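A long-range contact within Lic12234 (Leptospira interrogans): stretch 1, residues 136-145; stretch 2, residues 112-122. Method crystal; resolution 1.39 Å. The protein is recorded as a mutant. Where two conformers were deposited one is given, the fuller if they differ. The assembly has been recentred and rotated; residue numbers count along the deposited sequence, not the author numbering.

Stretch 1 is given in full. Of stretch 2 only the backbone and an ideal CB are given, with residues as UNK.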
# COMPACT_ATOMS: atom_id res chain seq x y z
N VAL A 136 6.25 -1.19 -10.17
CA VAL A 136 6.32 -2.25 -11.18
C VAL A 136 4.96 -2.93 -11.34
O VAL A 136 4.59 -3.39 -12.43
CB VAL A 136 7.43 -3.25 -10.78
CG1 VAL A 136 7.49 -4.45 -11.72
CG2 VAL A 136 8.80 -2.55 -10.72
N SER A 137 4.21 -3.02 -10.24
CA SER A 137 2.93 -3.71 -10.31
C SER A 137 1.89 -2.92 -9.53
O SER A 137 2.12 -2.55 -8.38
CB SER A 137 3.08 -5.11 -9.72
OG SER A 137 1.83 -5.78 -9.82
N LEU A 138 0.75 -2.65 -10.19
CA LEU A 138 -0.34 -1.91 -9.56
C LEU A 138 -1.61 -2.71 -9.77
O LEU A 138 -2.03 -2.88 -10.93
CB LEU A 138 -0.47 -0.51 -10.15
CG LEU A 138 -1.61 0.37 -9.67
CD1 LEU A 138 -1.61 0.53 -8.14
CD2 LEU A 138 -1.57 1.73 -10.35
N SER A 139 -2.22 -3.19 -8.67
CA SER A 139 -3.41 -4.00 -8.77
C SER A 139 -4.60 -3.27 -8.21
O SER A 139 -4.56 -2.86 -7.05
CB SER A 139 -3.18 -5.30 -8.03
OG SER A 139 -4.25 -6.15 -8.38
N LEU A 140 -5.60 -3.04 -9.05
CA LEU A 140 -6.80 -2.28 -8.70
C LEU A 140 -8.04 -3.12 -8.99
O LEU A 140 -9.12 -2.55 -9.18
CB LEU A 140 -6.85 -0.98 -9.55
CG LEU A 140 -5.77 0.04 -9.17
CD1 LEU A 140 -5.53 1.01 -10.29
CD2 LEU A 140 -6.16 0.76 -7.87
N SER A 141 -7.91 -4.45 -8.98
CA SER A 141 -9.08 -5.23 -9.33
C SER A 141 -10.17 -5.10 -8.30
O SER A 141 -9.90 -4.83 -7.13
CB SER A 141 -8.73 -6.70 -9.54
OG SER A 141 -8.09 -7.23 -8.39
N SER A 142 -11.43 -5.25 -8.74
CA SER A 142 -12.56 -5.16 -7.83
C SER A 142 -12.60 -3.88 -7.03
O SER A 142 -12.61 -3.89 -5.80
CB SER A 142 -12.62 -6.38 -6.91
OG SER A 142 -12.75 -7.56 -7.68
N ASN A 143 -12.65 -2.76 -7.73
CA ASN A 143 -12.82 -1.44 -7.14
C ASN A 143 -14.07 -0.83 -7.79
O ASN A 143 -14.91 -1.57 -8.31
CB ASN A 143 -11.57 -0.59 -7.31
CG ASN A 143 -10.62 -0.82 -6.15
OD1 ASN A 143 -10.79 -0.21 -5.10
ND2 ASN A 143 -9.68 -1.75 -6.27
N LYS A 144 -14.23 0.49 -7.71
CA LYS A 144 -15.43 1.15 -8.27
C LYS A 144 -14.95 2.25 -9.22
O LYS A 144 -15.52 3.35 -9.28
CB LYS A 144 -16.29 1.71 -7.11
CG LYS A 144 -16.82 0.63 -6.15
CD LYS A 144 -17.94 -0.23 -6.74
CE LYS A 144 -18.22 -1.44 -5.88
NZ LYS A 144 -19.13 -2.40 -6.56
N LEU A 145 -13.88 1.97 -9.96
CA LEU A 145 -13.21 2.95 -10.79
C LEU A 145 -14.08 3.54 -11.85
O LEU A 145 -14.82 2.82 -12.51
CB LEU A 145 -11.97 2.38 -11.48
CG LEU A 145 -10.83 1.99 -10.56
CD1 LEU A 145 -9.77 1.28 -11.36
CD2 LEU A 145 -10.24 3.19 -9.84
N UNK A 112 8.47 2.50 -3.61
CA UNK A 112 7.40 1.49 -3.73
C UNK A 112 7.41 0.81 -5.07
O UNK A 112 7.39 1.50 -6.11
CB UNK A 112 6.03 2.13 -3.50
N UNK A 113 7.43 -0.51 -5.03
CA UNK A 113 7.46 -1.30 -6.25
C UNK A 113 6.19 -2.07 -6.50
O UNK A 113 5.83 -2.27 -7.67
CB UNK A 113 8.64 -2.27 -6.21
N UNK A 114 5.51 -2.50 -5.43
CA UNK A 114 4.31 -3.32 -5.60
C UNK A 114 3.23 -2.76 -4.72
O UNK A 114 3.44 -2.56 -3.52
CB UNK A 114 4.57 -4.79 -5.27
N UNK A 115 2.07 -2.42 -5.33
CA UNK A 115 0.96 -1.82 -4.61
C UNK A 115 -0.31 -2.61 -4.91
O UNK A 115 -0.73 -2.64 -6.07
CB UNK A 115 0.79 -0.35 -4.99
N UNK A 116 -0.86 -3.26 -3.90
CA UNK A 116 -2.09 -4.03 -4.08
C UNK A 116 -3.25 -3.30 -3.45
O UNK A 116 -3.25 -3.04 -2.24
CB UNK A 116 -1.96 -5.43 -3.48
N UNK A 117 -4.22 -2.93 -4.26
CA UNK A 117 -5.39 -2.17 -3.82
C UNK A 117 -6.65 -2.93 -4.18
O UNK A 117 -7.73 -2.30 -4.12
CB UNK A 117 -5.41 -0.77 -4.45
N UNK A 118 -6.55 -4.23 -4.46
CA UNK A 118 -7.73 -5.03 -4.85
C UNK A 118 -8.80 -4.94 -3.77
O UNK A 118 -8.49 -4.84 -2.59
CB UNK A 118 -7.35 -6.49 -5.09
N UNK A 119 -10.07 -5.07 -4.18
CA UNK A 119 -11.17 -5.12 -3.21
C UNK A 119 -11.23 -3.95 -2.26
O UNK A 119 -11.23 -4.13 -1.03
CB UNK A 119 -11.07 -6.41 -2.39
N UNK A 120 -11.31 -2.77 -2.84
CA UNK A 120 -11.56 -1.50 -2.14
C UNK A 120 -12.71 -0.83 -2.91
O UNK A 120 -13.39 -1.51 -3.71
CB UNK A 120 -10.31 -0.61 -2.08
N UNK A 121 -13.01 0.43 -2.60
CA UNK A 121 -14.12 1.07 -3.30
C UNK A 121 -13.62 2.33 -4.01
O UNK A 121 -14.30 3.37 -4.05
CB UNK A 121 -15.25 1.41 -2.33
N UNK A 122 -12.40 2.27 -4.57
CA UNK A 122 -11.81 3.44 -5.20
C UNK A 122 -12.56 3.83 -6.45
O UNK A 122 -12.95 2.97 -7.24
CB UNK A 122 -10.34 3.18 -5.53

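The two stretches run side by side in parallel, in register from Val136 opposite position 113 to Ser142 opposite position 119, so each position of stretch 2 can be read against its neighbour.

At position 112 nothing of stretch 1 lies within 5.5 Å of the ideal CB, and the choice is open; it is Leu112. Position 113 (phi/psi -112/-32) has room for a CB, 4.5 Å from Val136 CG2, so small or larger residues would fit. The deposited Gly113 contributes its backbone: its O accepts from Val136 N (2.8 Å) and from Ser137 N (3.1 Å).

Positions 114 to 116 form a strand. The CB of 114 shares a face with Ser137, whose short side chain leaves many residues possible, beta-branched ones among them; Ile114 places CG1 4.4 Å from Ser137 CB. Position 115 turns to the other face, with its ideal CB 4.1 Å from Leu138 CD1, which favours an aliphatic side chain. Leu115 adopts the same t,p rotamer as Leu138, and its CD2 lies 3.8 Å from Leu138 CD1. Its backbone N donates to Ser137 O (3.1 Å), and its O accepts from Ser139 N (3.0 Å). Position 116 returns to the serine face, where little bulk opposes it and a polar or aromatic residue would suit; Tyr116 brings CD1 to 3.6 Å from Ser139 CB.

At 117 the ideal CB is 3.8 Å from Leu140 CD2, so an apolar residue is expected. Leu117 sets CD1 3.7 Å from Leu140 CD2, while its O receives Asn143 ND2 (3.0 Å).

Position 118 meets hydroxyls, its ideal CB 3.5 Å from Ser141 OG; a short polar side chain, such as Ser, Asp or Asn, could answer them. Asn118 ND2 lies 2.8 Å from Ser141 OG.

The positive phi of 119 (56/57) favours Gly, Asn or Asp. Asn119 donates its backbone N to Ser141 O (3.0 Å), and a water bridges its OD1 to Ser141 OG and Ser142 OG.

At 120 the ideal CB is tight, 3.1 Å from Asn143 OD1, so a compact or polar residue seems likely. Asn120 directs ND2 back to Leu117 O (3.0 Å), echoing the bond from Asn143 ND2 to Leu140 O (3.1 Å).

Position 121 points away, with only Lys144 CG near its ideal CB (4.2 Å), and tolerates many polar residues; it is Gln121.

At 122 the ideal CB lies 4.3 Å from Leu145 CD2, inviting an aliphatic residue. Leu122 packs CD1 3.9 Å from Leu140 CD2, and its N donates to Asn143 OD1 (3.0 Å).

Stretch 2, residues 112-122: LGILYLNNNQL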
# COMPACT_ATOMS: atom_id res chain seq x y z
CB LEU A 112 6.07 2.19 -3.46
CG LEU A 112 4.88 1.24 -3.21
CD1 LEU A 112 5.07 0.44 -1.94
CD2 LEU A 112 3.57 2.02 -3.14
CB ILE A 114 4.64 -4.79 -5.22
CG1 ILE A 114 5.73 -5.37 -6.18
CG2 ILE A 114 3.36 -5.64 -5.30
CD1 ILE A 114 6.39 -6.67 -5.85
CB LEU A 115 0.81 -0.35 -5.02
CG LEU A 115 -0.34 0.43 -4.41
CD1 LEU A 115 -0.39 0.31 -2.88
CD2 LEU A 115 -0.27 1.88 -4.80
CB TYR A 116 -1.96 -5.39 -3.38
CG TYR A 116 -1.25 -6.44 -4.18
CD1 TYR A 116 -1.92 -7.16 -5.18
CD2 TYR A 116 0.08 -6.73 -3.96
CE1 TYR A 116 -1.26 -8.14 -5.92
CE2 TYR A 116 0.74 -7.75 -4.66
CZ TYR A 116 0.07 -8.41 -5.67
OH TYR A 116 0.72 -9.42 -6.34
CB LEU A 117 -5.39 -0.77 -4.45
CG LEU A 117 -4.37 0.19 -3.88
CD1 LEU A 117 -4.10 1.33 -4.82
CD2 LEU A 117 -4.85 0.74 -2.50
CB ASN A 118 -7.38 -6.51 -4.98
CG ASN A 118 -6.07 -6.81 -5.63
OD1 ASN A 118 -5.01 -6.28 -5.24
ND2 ASN A 118 -6.10 -7.80 -6.52
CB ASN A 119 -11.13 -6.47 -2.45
CG ASN A 119 -11.20 -7.66 -3.36
OD1 ASN A 119 -10.22 -8.38 -3.56
ND2 ASN A 119 -12.35 -7.87 -3.95
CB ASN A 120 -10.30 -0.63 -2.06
CG ASN A 120 -9.43 -1.07 -0.92
OD1 ASN A 120 -9.71 -0.73 0.24
ND2 ASN A 120 -8.36 -1.79 -1.20
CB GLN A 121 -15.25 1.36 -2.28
CG GLN A 121 -15.74 0.09 -1.56
CD GLN A 121 -14.87 -0.20 -0.35
OE1 GLN A 121 -14.46 0.71 0.36
NE2 GLN A 121 -14.51 -1.47 -0.14
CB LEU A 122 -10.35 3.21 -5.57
CG LEU A 122 -9.40 2.96 -4.39
CD1 LEU A 122 -8.07 2.36 -4.91
CD2 LEU A 122 -9.15 4.25 -3.61
O HOH W 1 0.27 -5.36 -7.45
O HOH W 2 -9.98 -8.68 -6.77
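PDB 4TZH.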